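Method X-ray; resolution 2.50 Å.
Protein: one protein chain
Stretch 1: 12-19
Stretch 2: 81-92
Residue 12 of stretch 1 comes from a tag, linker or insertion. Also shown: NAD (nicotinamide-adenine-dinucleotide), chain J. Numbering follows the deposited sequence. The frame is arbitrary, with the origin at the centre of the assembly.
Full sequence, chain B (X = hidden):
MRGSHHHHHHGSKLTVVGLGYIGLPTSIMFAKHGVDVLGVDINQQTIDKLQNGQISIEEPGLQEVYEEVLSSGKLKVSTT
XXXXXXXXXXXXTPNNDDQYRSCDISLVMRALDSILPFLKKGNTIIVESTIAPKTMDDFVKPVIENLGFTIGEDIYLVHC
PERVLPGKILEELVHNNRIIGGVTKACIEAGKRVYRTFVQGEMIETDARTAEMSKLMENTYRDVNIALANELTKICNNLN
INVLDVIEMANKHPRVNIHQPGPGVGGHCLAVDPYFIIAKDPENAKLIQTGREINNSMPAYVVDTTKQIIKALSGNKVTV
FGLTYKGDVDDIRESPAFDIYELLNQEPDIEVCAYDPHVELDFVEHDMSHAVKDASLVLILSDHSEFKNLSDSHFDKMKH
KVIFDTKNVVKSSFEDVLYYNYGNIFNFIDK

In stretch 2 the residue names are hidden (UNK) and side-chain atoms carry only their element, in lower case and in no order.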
# COMPACT_ATOMS: atom_id res chain seq x y z
N SER B 12 20.13 38.40 -5.69
CA SER B 12 19.78 39.62 -4.94
C SER B 12 18.27 39.94 -5.04
O SER B 12 17.67 40.37 -4.05
CB SER B 12 20.62 40.81 -5.38
OG SER B 12 21.18 41.52 -4.28
N LYS B 13 17.66 39.69 -6.22
CA LYS B 13 16.24 39.89 -6.44
C LYS B 13 15.52 38.57 -6.74
O LYS B 13 16.01 37.76 -7.54
CB LYS B 13 15.97 40.93 -7.55
CG LYS B 13 14.53 41.44 -7.56
CD LYS B 13 14.21 42.28 -8.78
CE LYS B 13 12.72 42.54 -8.87
NZ LYS B 13 12.03 41.56 -9.74
N LEU B 14 14.34 38.37 -6.13
CA LEU B 14 13.52 37.18 -6.35
C LEU B 14 12.06 37.52 -6.65
O LEU B 14 11.44 38.32 -5.96
CB LEU B 14 13.64 36.20 -5.18
CG LEU B 14 12.53 35.15 -4.97
CD1 LEU B 14 12.53 34.11 -6.04
CD2 LEU B 14 12.72 34.44 -3.69
N THR B 15 11.51 36.88 -7.69
CA THR B 15 10.11 36.99 -8.03
C THR B 15 9.39 35.66 -7.68
O THR B 15 9.84 34.56 -8.07
CB THR B 15 9.93 37.42 -9.47
OG1 THR B 15 10.68 38.62 -9.68
CG2 THR B 15 8.48 37.66 -9.83
N VAL B 16 8.29 35.77 -6.91
CA VAL B 16 7.46 34.63 -6.55
C VAL B 16 6.16 34.77 -7.36
O VAL B 16 5.42 35.74 -7.17
CB VAL B 16 7.22 34.50 -5.02
CG1 VAL B 16 6.25 33.37 -4.71
CG2 VAL B 16 8.54 34.33 -4.25
N VAL B 17 5.90 33.85 -8.27
CA VAL B 17 4.70 33.85 -9.11
C VAL B 17 3.62 32.95 -8.48
O VAL B 17 3.77 31.73 -8.46
CB VAL B 17 5.04 33.48 -10.57
CG1 VAL B 17 3.81 33.58 -11.48
CG2 VAL B 17 6.17 34.34 -11.10
N GLY B 18 2.58 33.58 -7.97
CA GLY B 18 1.49 32.90 -7.27
C GLY B 18 1.62 33.23 -5.79
O GLY B 18 2.65 32.95 -5.18
N LEU B 19 0.63 33.92 -5.24
CA LEU B 19 0.68 34.33 -3.83
C LEU B 19 -0.42 33.74 -2.95
O LEU B 19 -1.11 34.48 -2.24
CB LEU B 19 0.73 35.86 -3.71
CG LEU B 19 1.87 36.56 -4.42
CD1 LEU B 19 1.60 38.02 -4.50
CD2 LEU B 19 3.19 36.32 -3.74
N UNK B 81 5.21 40.19 -13.70
CA UNK B 81 6.57 39.89 -13.27
C UNK B 81 7.52 40.98 -13.78
O UNK B 81 7.15 41.80 -14.62
c UNK B 81 5.63 38.14 -14.65
c UNK B 81 6.88 38.54 -13.95
c UNK B 81 4.84 39.37 -14.87
N UNK B 82 8.74 41.00 -13.26
CA UNK B 82 9.76 41.95 -13.70
C UNK B 82 11.10 41.19 -13.66
O UNK B 82 11.17 40.11 -13.07
c UNK B 82 8.53 44.05 -12.69
c UNK B 82 8.48 45.06 -11.56
c UNK B 82 9.80 43.20 -12.80
o UNK B 82 7.60 45.94 -11.59
o UNK B 82 9.26 44.90 -10.59
N UNK B 83 12.14 41.74 -14.31
CA UNK B 83 13.48 41.13 -14.34
C UNK B 83 13.91 40.76 -12.93
O UNK B 83 13.69 41.53 -11.99
c UNK B 83 14.48 42.11 -14.95
N UNK B 84 14.48 39.56 -12.78
CA UNK B 84 14.90 39.02 -11.48
C UNK B 84 16.04 38.00 -11.62
O UNK B 84 16.30 37.51 -12.72
c UNK B 84 13.70 38.38 -10.78
o UNK B 84 14.02 37.96 -9.46
N UNK B 85 16.69 37.66 -10.50
CA UNK B 85 17.76 36.66 -10.49
C UNK B 85 17.16 35.26 -10.36
O UNK B 85 17.66 34.31 -10.98
c UNK B 85 19.40 38.26 -9.27
o UNK B 85 19.89 38.72 -10.34
c UNK B 85 18.72 36.91 -9.30
o UNK B 85 19.50 38.84 -8.17
N UNK B 86 16.11 35.14 -9.52
CA UNK B 86 15.41 33.89 -9.23
C UNK B 86 13.93 34.10 -9.46
O UNK B 86 13.38 35.14 -9.08
c UNK B 86 15.14 31.98 -7.56
c UNK B 86 15.67 33.39 -7.77
c UNK B 86 17.14 33.47 -7.39
N UNK B 87 13.28 33.09 -10.05
CA UNK B 87 11.83 33.06 -10.24
C UNK B 87 11.30 31.77 -9.63
O UNK B 87 11.81 30.70 -9.92
c UNK B 87 11.30 36.59 -13.28
c UNK B 87 11.46 33.12 -11.71
c UNK B 87 13.44 35.63 -13.79
c UNK B 87 11.85 34.38 -12.44
c UNK B 87 13.08 34.48 -13.08
c UNK B 87 12.54 36.68 -13.89
c UNK B 87 10.96 35.44 -12.55
N UNK B 88 10.30 31.89 -8.76
CA UNK B 88 9.65 30.74 -8.13
C UNK B 88 8.19 30.68 -8.58
O UNK B 88 7.43 31.61 -8.29
c UNK B 88 11.27 30.68 -6.14
c UNK B 88 11.54 30.78 -4.69
c UNK B 88 8.99 29.55 -5.99
c UNK B 88 9.79 30.73 -6.57
N UNK B 89 7.80 29.59 -9.27
CA UNK B 89 6.41 29.37 -9.68
C UNK B 89 5.74 28.56 -8.56
O UNK B 89 6.16 27.42 -8.27
c UNK B 89 6.88 29.67 -12.15
c UNK B 89 4.87 28.29 -11.40
c UNK B 89 7.55 28.99 -13.31
c UNK B 89 6.31 28.72 -11.07
N UNK B 90 4.73 29.16 -7.93
CA UNK B 90 3.94 28.60 -6.83
C UNK B 90 2.44 28.80 -7.11
O UNK B 90 1.66 29.10 -6.20
c UNK B 90 4.32 29.27 -5.52
N UNK B 91 2.03 28.62 -8.38
CA UNK B 91 0.65 28.73 -8.85
C UNK B 91 -0.09 27.39 -8.58
O UNK B 91 0.59 26.39 -8.28
c UNK B 91 0.56 29.19 -10.33
c UNK B 91 1.09 28.12 -11.27
c UNK B 91 1.28 30.52 -10.56
N UNK B 92 -1.44 27.29 -8.68
CA UNK B 92 -2.07 25.99 -8.42
C UNK B 92 -1.99 25.00 -9.59
O UNK B 92 -1.78 25.39 -10.75
c UNK B 92 -3.53 26.34 -8.08
c UNK B 92 -2.44 28.31 -9.01
c UNK B 92 -3.66 27.83 -8.31
PA NAD J . -3.57 28.79 -3.89
O1A NAD J . -4.80 28.68 -4.70
O2A NAD J . -3.87 29.11 -2.48
O5B NAD J . -2.65 29.95 -4.53
C5B NAD J . -2.45 30.07 -5.91
C4B NAD J . -2.33 31.54 -6.23
O4B NAD J . -1.68 31.70 -7.47
C3B NAD J . -3.70 32.24 -6.32
O3B NAD J . -3.64 33.46 -5.59
C2B NAD J . -3.80 32.57 -7.81
O2B NAD J . -4.55 33.74 -8.08
C1B NAD J . -2.35 32.70 -8.22
N9A NAD J . -2.18 32.47 -9.66
C8A NAD J . -2.83 31.52 -10.41
N7A NAD J . -2.32 31.54 -11.67
C5A NAD J . -1.36 32.50 -11.71
C6A NAD J . -0.55 32.94 -12.75
N6A NAD J . -0.67 32.37 -13.96
N1A NAD J . 0.37 33.96 -12.51
C2A NAD J . 0.49 34.52 -11.25
N3A NAD J . -0.33 34.07 -10.22
C4A NAD J . -1.24 33.08 -10.45
O3 NAD J . -2.71 27.43 -4.06
PN NAD J . -1.59 26.95 -3.02
O1N NAD J . -2.29 26.24 -1.91
O2N NAD J . -0.66 28.06 -2.73
O5D NAD J . -0.82 25.82 -3.83
C5D NAD J . -0.44 26.01 -5.17
C4D NAD J . 0.04 24.66 -5.71
O4D NAD J . 1.15 24.21 -4.95
C3D NAD J . -0.97 23.53 -5.55
O3D NAD J . -2.06 23.52 -6.44
C2D NAD J . -0.05 22.35 -5.73
O2D NAD J . 0.39 22.33 -7.06
C1D NAD J . 1.15 22.79 -4.91
N1N NAD J . 0.98 22.23 -3.55
C2N NAD J . 0.41 22.95 -2.53
C3N NAD J . 0.24 22.36 -1.27
C7N NAD J . 0.04 23.21 -0.05
O7N NAD J . 0.80 22.90 1.10
N7N NAD J . -0.85 24.21 -0.07
C4N NAD J . 0.62 21.02 -1.07
C5N NAD J . 1.16 20.28 -2.12
C6N NAD J . 1.31 20.90 -3.36

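Position 81 carries three carbons that close a ring onto its own backbone nitrogen, which makes it P81; it lies beside stretch 1 without close contact. At position 82 three carbons run in a chain, the third bearing two oxygens. This carboxylate is that of E82, whose OE1 lies 4.4 Å from NZ of K13, near enough for attraction between opposite charges but beyond a salt bridge. Position 83 has a single carbon directed away from stretch 1, hence A83; its backbone O accepts a hydrogen bond from K13 NZ at 2.8 Å.

One carbon and one oxygen at position 84 point toward stretch 1, the oxygen 2.8 Å from O of K13 and the CB 3.2 Å from OG1 of T15. The residue is S84. Position 85 shows two carbons, the second with two oxygens, one of which receives two backbone N-H groups of stretch 1. This is D85: its OD2 accepts from N of K13 at 2.8 Å and from N of S12, a tag residue, at 2.6 Å, while D85 N donates to K13 O at 3.0 Å.

At position 86 one carbon carries two others, and its CB packs 3.7 Å from CD1 of L14, as fits V86. Position 87 bears one carbon followed by a six-carbon ring, so it is F87; ring atom CD1 comes within 3.8 Å of CB of T15, which approaches the ring obliquely. Four carbons at position 88, forked at the first with one arm two carbons long, identify I88, whose CG1 meets L14 CD1 at 3.7 Å. The same forked pattern at position 89 gives I89, although its side chain makes little contact with stretch 1.

Position 90 has one carbon and is A90. At position 91 one carbon carries two more, one of them 4.1 Å from CG1 of V17: this is V91. The three carbons of position 92 close onto the backbone nitrogen, giving P92, out of reach of stretch 1.

The contact is a parallel strand pairing. T15 N donates to V86 O (2.9 Å), I88 N to T15 O (2.8 Å), V17 N to I88 O (2.7 Å) and A90 N to V17 O (2.8 Å). L14 and V16 share one sheet face with V86 and I88, whereas T15 and V17 lie on the other with F87 and I89. Beyond the strand, G18 leaves room for the backbone: an ideal CB would sit 2.6 Å from A90 O. NAD lies at this end, its C4D 3.1 Å from V91 O and its O4B 3.4 Å from G18 CA.

Stretch 2, residues 81-92: PEASDVFIIAVP
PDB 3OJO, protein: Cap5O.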